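Local coordinates for protein ORF10 (Moritella marina, PDB 6RIW) that probably condenses acyl chains on acyl carrier protein, as the ketosynthase-chain length factor didomain of a polyunsaturated fatty acid synthase, at residues A104-G108 against S109-E113; L300-T304 against K305-L309. All blocks are in the same frame, centred on the assembly; numbering follows the deposited sequence.

Both contacts are local ones in the first of the two ketosynthase-like halves of this didomain, and each is formed where a helix meets a loop. Contact 1 begins on the last residue of helix 88-104, runs toward strand 115-120 and lies at the surface; contact 2 starts helix 304-318 after strand 283-292 and is partly buried. Their centres are 40 Å apart and their nearest atoms about 31 Å, with no touch between them. Contact 1 precedes contact 2 along the chain. Neither reaches the magnesium ion site of Met1 and Lys286, although Lys286 sits on the strand that leads toward contact 2.

Contact 1 (A104-G108 against S109-E113); sequences AGYWG and STALE
Tyr106 and Ser109 close a type II beta turn, in which Ser109 N donates to Tyr106 O (3.0 Å, N-H...O angle 154°). Gly108 occupies the third position of the turn with the positive phi that favours glycine. The side chain of Ser109 folds back beside the tyrosine: its OG lies at the ring edge, near the ring plane, 3.7 Å from Tyr106 CD1. A chi1 of 170° turns OG away from the Ser109 backbone N; there it accepts from Ala111 N at 3.0 Å, and the one oxygen both borders the ring and holds the next bend of the chain. Ala111 CB approaches the same ring atom obliquely, 4.1 Å from Tyr106 CD1. Leu112 comes in beside the turn, its CD1 3.4 Å from Tyr106 O and 3.7 Å from Gly108 N, while its other methyl, CD2, faces Tyr106 CB at 4.3 Å. Its branched end therefore packs against the backbone of the turn, next to the carbonyl to which Ser109 N donates. Leu112 is buried, and it also touches Leu101 of helix 88-104 and Met217 of strand 217-224, which ties the loop to the body of the domain. The phenol end of Tyr106 is directed to Asp279, to which its OH is hydrogen-bonded, with a weak bond to Lys269; this anchors the far end of the ring. Ahead of the turn, Gly105 takes positive phi as the C-prime residue of a Schellman motif. The whole segment is thus a compact helix-to-strand connection of the ketosynthase fold: Schellman motif, type II turn and ST turn at Ser109, leading into the 3-10 segment that starts at Thr110.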
ATOM      1  N   ALA A 104      12.142 -19.849 -13.684  1.00 21.00           N
ATOM      2  CA  ALA A 104      11.975 -21.047 -12.870  1.00 21.02           C
ATOM      3  C   ALA A 104      11.462 -22.233 -13.668  1.00 20.82           C
ATOM      4  O   ALA A 104      11.549 -23.367 -13.186  1.00 24.77           O
ATOM      5  CB  ALA A 104      11.025 -20.772 -11.701  1.00 18.84           C
ATOM      6  N   GLY A 105      10.917 -21.998 -14.856  1.00 20.88           N
ATOM      7  CA  GLY A 105      10.409 -23.071 -15.682  1.00 23.54           C
ATOM      8  C   GLY A 105       8.958 -23.404 -15.451  1.00 23.49           C
ATOM      9  O   GLY A 105       8.543 -24.531 -15.735  1.00 21.84           O
ATOM     10  N   TYR A 106       8.164 -22.454 -14.942  1.00 19.55           N
ATOM     11  CA  TYR A 106       6.776 -22.718 -14.584  1.00 17.81           C
ATOM     12  C   TYR A 106       5.792 -21.777 -15.267  1.00 20.11           C
ATOM     13  O   TYR A 106       4.598 -21.819 -14.950  1.00 20.74           O
ATOM     14  CB  TYR A 106       6.594 -22.655 -13.059  1.00 20.83           C
ATOM     15  CG  TYR A 106       7.225 -23.850 -12.384  1.00 23.13           C
ATOM     16  CD1 TYR A 106       6.559 -25.074 -12.337  1.00 26.37           C
ATOM     17  CD2 TYR A 106       8.498 -23.774 -11.836  1.00 22.19           C
ATOM     18  CE1 TYR A 106       7.144 -26.186 -11.745  1.00 27.37           C
ATOM     19  CE2 TYR A 106       9.100 -24.888 -11.241  1.00 24.23           C
ATOM     20  CZ  TYR A 106       8.417 -26.088 -11.200  1.00 29.12           C
ATOM     21  OH  TYR A 106       8.999 -27.197 -10.623  1.00 29.23           O
ATOM     22  N   TRP A 107       6.237 -20.962 -16.216  1.00 19.64           N
ATOM     23  CA  TRP A 107       5.294 -20.141 -16.968  1.00 21.88           C
ATOM     24  C   TRP A 107       4.271 -21.029 -17.672  1.00 25.97           C
ATOM     25  O   TRP A 107       4.636 -21.919 -18.448  1.00 23.15           O
ATOM     26  CB  TRP A 107       6.030 -19.275 -17.980  1.00 20.77           C
ATOM     27  CG  TRP A 107       5.102 -18.311 -18.680  1.00 20.63           C
ATOM     28  CD1 TRP A 107       4.699 -18.354 -19.986  1.00 24.41           C
ATOM     29  CD2 TRP A 107       4.430 -17.190 -18.085  1.00 21.73           C
ATOM     30  NE1 TRP A 107       3.828 -17.317 -20.243  1.00 24.66           N
ATOM     31  CE2 TRP A 107       3.643 -16.592 -19.093  1.00 22.25           C
ATOM     32  CE3 TRP A 107       4.418 -16.636 -16.797  1.00 20.47           C
ATOM     33  CZ2 TRP A 107       2.864 -15.452 -18.857  1.00 23.37           C
ATOM     34  CZ3 TRP A 107       3.637 -15.499 -16.563  1.00 18.15           C
ATOM     35  CH2 TRP A 107       2.873 -14.924 -17.591  1.00 21.14           C
ATOM     36  N   GLY A 108       2.987 -20.800 -17.398  1.00 23.89           N
ATOM     37  CA  GLY A 108       1.944 -21.589 -18.026  1.00 24.15           C
ATOM     38  C   GLY A 108       1.757 -22.988 -17.473  1.00 28.13           C
ATOM     39  O   GLY A 108       1.046 -23.796 -18.089  1.00 28.76           O
ATOM     40  N   SER A 109       2.355 -23.295 -16.327  1.00 22.33           N
ATOM     41  CA  SER A 109       2.274 -24.612 -15.712  1.00 22.68           C
ATOM     42  C   SER A 109       0.982 -24.785 -14.917  1.00 27.78           C
ATOM     43  O   SER A 109       0.453 -23.837 -14.324  1.00 24.79           O
ATOM     44  CB  SER A 109       3.494 -24.815 -14.802  1.00 25.76           C
ATOM     45  OG  SER A 109       3.382 -25.974 -14.001  1.00 29.78           O
ATOM     46  N   THR A 110       0.465 -26.020 -14.909  1.00 26.82           N
ATOM     47  CA  THR A 110      -0.675 -26.318 -14.053  1.00 24.48           C
ATOM     48  C   THR A 110      -0.315 -26.188 -12.583  1.00 21.94           C
ATOM     49  O   THR A 110      -1.214 -26.014 -11.749  1.00 29.09           O
ATOM     50  CB  THR A 110      -1.217 -27.724 -14.333  1.00 26.29           C
ATOM     51  OG1 THR A 110      -0.179 -28.673 -14.086  1.00 30.61           O
ATOM     52  CG2 THR A 110      -1.666 -27.844 -15.782  1.00 29.14           C
ATOM     53  N   ALA A 111       0.977 -26.250 -12.252  1.00 22.58           N
ATOM     54  CA  ALA A 111       1.420 -26.006 -10.887  1.00 23.68           C
ATOM     55  C   ALA A 111       1.047 -24.612 -10.392  1.00 19.71           C
ATOM     56  O   ALA A 111       1.025 -24.379  -9.177  1.00 22.97           O
ATOM     57  CB  ALA A 111       2.932 -26.178 -10.796  1.00 26.13           C
ATOM     58  N   LEU A 112       0.794 -23.678 -11.300  1.00 20.90           N
ATOM     59  CA  LEU A 112       0.407 -22.336 -10.880  1.00 20.14           C
ATOM     60  C   LEU A 112      -0.941 -22.310 -10.175  1.00 20.44           C
ATOM     61  O   LEU A 112      -1.229 -21.332  -9.480  1.00 19.29           O
ATOM     62  CB  LEU A 112       0.420 -21.393 -12.087  1.00 19.02           C
ATOM     63  CG  LEU A 112       1.793 -21.260 -12.754  1.00 20.72           C
ATOM     64  CD1 LEU A 112       1.762 -20.287 -13.946  1.00 23.62           C
ATOM     65  CD2 LEU A 112       2.869 -20.884 -11.752  1.00 20.63           C
ATOM     66  N   GLU A 113      -1.741 -23.381 -10.277  1.00 20.44           N
ATOM     67  CA  GLU A 113      -2.980 -23.467  -9.513  1.00 22.68           C
ATOM     68  C   GLU A 113      -2.737 -23.341  -8.017  1.00 20.50           C
ATOM     69  O   GLU A 113      -3.604 -22.855  -7.282  1.00 21.62           O
ATOM     70  CB  GLU A 113      -3.689 -24.781  -9.825  1.00 28.12           C
ATOM     71  CG  GLU A 113      -5.068 -24.901  -9.202  1.00 36.29           C
ATOM     72  CD  GLU A 113      -5.972 -25.860  -9.975  1.00 50.37           C
ATOM     73  OE1 GLU A 113      -5.441 -26.834 -10.570  1.00 44.72           O
ATOM     74  OE2 GLU A 113      -7.210 -25.629  -9.983  1.00 53.76           O
TER

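Contact 2 (L300-T304 against K305-L309); sequences LSPNT and KGQVL
The Asn303 amide lies aslant the aliphatic stem of Lys305. Asn303 OD1 accepts from Lys305 N at 3.0 Å, the donor tilted 34° from the carbonyl plane, and the same oxygen lies 3.1 Å from Lys305 CG. The amide nitrogen Asn303 ND2 sits 3.4 Å from Lys305 CD. Lys305 CG stands between its own backbone N and carbonyl carbon (chi1 72°), which carries CG and CD across the asparagine amide; the chain then bends at chi3 and chi4, and NZ bonds to Asp293 O and forms a salt bridge with Asp654 in the second ketosynthase-like half. This is the N-cap of helix 304-318: Asn303 supplies the capping oxygen, and its backbone O receives weak bonds from Gly306 N and Gln307 N in the first turn. Gln307 reaches back toward the loop, with CG 3.5 Å from Asn303 O, and its extended chain places NE2 3.5 Å from Pro302 CB. Its other amide atom, OE1, bonds to Ser345 OG of helix 336-350, as does Thr304 OG1. Thr304 and Val308, one turn apart, extend in the same direction, Val308 CG2 lying 4.2 Å from Thr304 OG1. The backbones of the same pair are joined as well: Val308 N donates to Thr304 O at 3.0 Å, with an N-H...O angle of 176°.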
ATOM      1  N   LEU A 300      10.282   8.875  10.969  1.00 24.99           N
ATOM      2  CA  LEU A 300      11.264   8.717   9.900  1.00 27.21           C
ATOM      3  C   LEU A 300      12.647   8.298  10.397  1.00 29.05           C
ATOM      4  O   LEU A 300      13.537   8.059   9.575  1.00 30.45           O
ATOM      5  CB  LEU A 300      11.371  10.015   9.083  1.00 32.55           C
ATOM      6  CG  LEU A 300      10.141  10.399   8.254  1.00 31.28           C
ATOM      7  CD1 LEU A 300      10.417  11.643   7.398  1.00 28.19           C
ATOM      8  CD2 LEU A 300       9.670   9.230   7.385  1.00 27.87           C
ATOM      9  N   SER A 301      12.840   8.154  11.709  1.00 28.17           N
ATOM     10  CA  SER A 301      14.178   7.915  12.258  1.00 27.69           C
ATOM     11  C   SER A 301      14.319   6.496  12.787  1.00 28.89           C
ATOM     12  O   SER A 301      13.441   6.026  13.524  1.00 31.77           O
ATOM     13  CB  SER A 301      14.475   8.909  13.384  1.00 31.98           C
ATOM     14  OG  SER A 301      14.110  10.226  13.001  1.00 36.80           O
ATOM     15  N   PRO A 302      15.410   5.807  12.476  1.00 27.09           N
ATOM     16  CA  PRO A 302      15.571   4.419  12.927  1.00 26.94           C
ATOM     17  C   PRO A 302      15.940   4.334  14.401  1.00 29.45           C
ATOM     18  O   PRO A 302      16.550   5.241  14.972  1.00 28.86           O
ATOM     19  CB  PRO A 302      16.716   3.897  12.056  1.00 27.72           C
ATOM     20  CG  PRO A 302      17.527   5.138  11.765  1.00 28.49           C
ATOM     21  CD  PRO A 302      16.548   6.267  11.658  1.00 30.64           C
ATOM     22  N   ASN A 303      15.555   3.212  15.006  1.00 26.96           N
ATOM     23  CA  ASN A 303      15.767   2.931  16.422  1.00 29.26           C
ATOM     24  C   ASN A 303      16.636   1.689  16.522  1.00 27.35           C
ATOM     25  O   ASN A 303      16.251   0.618  16.044  1.00 22.99           O
ATOM     26  CB  ASN A 303      14.429   2.717  17.136  1.00 28.30           C
ATOM     27  CG  ASN A 303      14.547   2.730  18.652  1.00 31.60           C
ATOM     28  OD1 ASN A 303      15.563   2.320  19.216  1.00 29.40           O
ATOM     29  ND2 ASN A 303      13.482   3.185  19.322  1.00 32.54           N
ATOM     30  N   THR A 304      17.810   1.825  17.139  1.00 22.35           N
ATOM     31  CA  THR A 304      18.703   0.675  17.192  1.00 22.50           C
ATOM     32  C   THR A 304      18.076  -0.501  17.949  1.00 23.32           C
ATOM     33  O   THR A 304      18.384  -1.657  17.643  1.00 22.80           O
ATOM     34  CB  THR A 304      20.051   1.076  17.810  1.00 26.67           C
ATOM     35  OG1 THR A 304      20.965  -0.032  17.731  1.00 27.89           O
ATOM     36  CG2 THR A 304      19.877   1.511  19.264  1.00 27.87           C
ATOM     37  N   LYS A 305      17.164  -0.244  18.894  1.00 23.34           N
ATOM     38  CA  LYS A 305      16.598  -1.358  19.665  1.00 27.35           C
ATOM     39  C   LYS A 305      15.800  -2.309  18.774  1.00 26.39           C
ATOM     40  O   LYS A 305      15.887  -3.533  18.933  1.00 25.71           O
ATOM     41  CB  LYS A 305      15.728  -0.847  20.820  1.00 29.44           C
ATOM     42  CG  LYS A 305      14.387  -0.229  20.409  1.00 39.06           C
ATOM     43  CD  LYS A 305      13.705   0.557  21.542  1.00 37.86           C
ATOM     44  CE  LYS A 305      12.693  -0.277  22.288  1.00 39.29           C
ATOM     45  NZ  LYS A 305      11.315  -0.046  21.739  1.00 36.47           N
ATOM     46  N   GLY A 306      15.026  -1.771  17.825  1.00 27.25           N
ATOM     47  CA  GLY A 306      14.278  -2.638  16.928  1.00 24.96           C
ATOM     48  C   GLY A 306      15.166  -3.390  15.962  1.00 21.01           C
ATOM     49  O   GLY A 306      14.837  -4.512  15.555  1.00 22.88           O
ATOM     50  N   GLN A 307      16.294  -2.788  15.564  1.00 19.92           N
ATOM     51  CA  GLN A 307      17.202  -3.460  14.640  1.00 20.64           C
ATOM     52  C   GLN A 307      17.919  -4.624  15.304  1.00 22.00           C
ATOM     53  O   GLN A 307      18.030  -5.704  14.716  1.00 18.85           O
ATOM     54  CB  GLN A 307      18.208  -2.458  14.076  1.00 20.50           C
ATOM     55  CG  GLN A 307      17.504  -1.279  13.358  1.00 21.42           C
ATOM     56  CD  GLN A 307      18.486  -0.281  12.773  1.00 27.45           C
ATOM     57  OE1 GLN A 307      19.696  -0.359  13.037  1.00 25.87           O
ATOM     58  NE2 GLN A 307      17.973   0.678  11.986  1.00 22.56           N
ATOM     59  N   VAL A 308      18.466  -4.416  16.502  1.00 22.89           N
ATOM     60  CA  VAL A 308      19.044  -5.545  17.227  1.00 21.03           C
ATOM     61  C   VAL A 308      17.993  -6.635  17.425  1.00 20.97           C
ATOM     62  O   VAL A 308      18.265  -7.823  17.225  1.00 21.68           O
ATOM     63  CB  VAL A 308      19.639  -5.068  18.571  1.00 23.61           C
ATOM     64  CG1 VAL A 308      20.037  -6.268  19.448  1.00 27.87           C
ATOM     65  CG2 VAL A 308      20.839  -4.144  18.326  1.00 23.30           C
ATOM     66  N   LEU A 309      16.756  -6.244  17.762  1.00 23.12           N
ATOM     67  CA  LEU A 309      15.718  -7.246  17.984  1.00 21.41           C
ATOM     68  C   LEU A 309      15.473  -8.095  16.739  1.00 19.98           C
ATOM     69  O   LEU A 309      15.342  -9.319  16.836  1.00 20.04           O
ATOM     70  CB  LEU A 309      14.426  -6.576  18.444  1.00 21.19           C
ATOM     71  CG  LEU A 309      13.220  -7.502  18.641  1.00 20.85           C
ATOM     72  CD1 LEU A 309      13.439  -8.544  19.770  1.00 24.57           C
ATOM     73  CD2 LEU A 309      11.956  -6.681  18.892  1.00 22.51           C
TER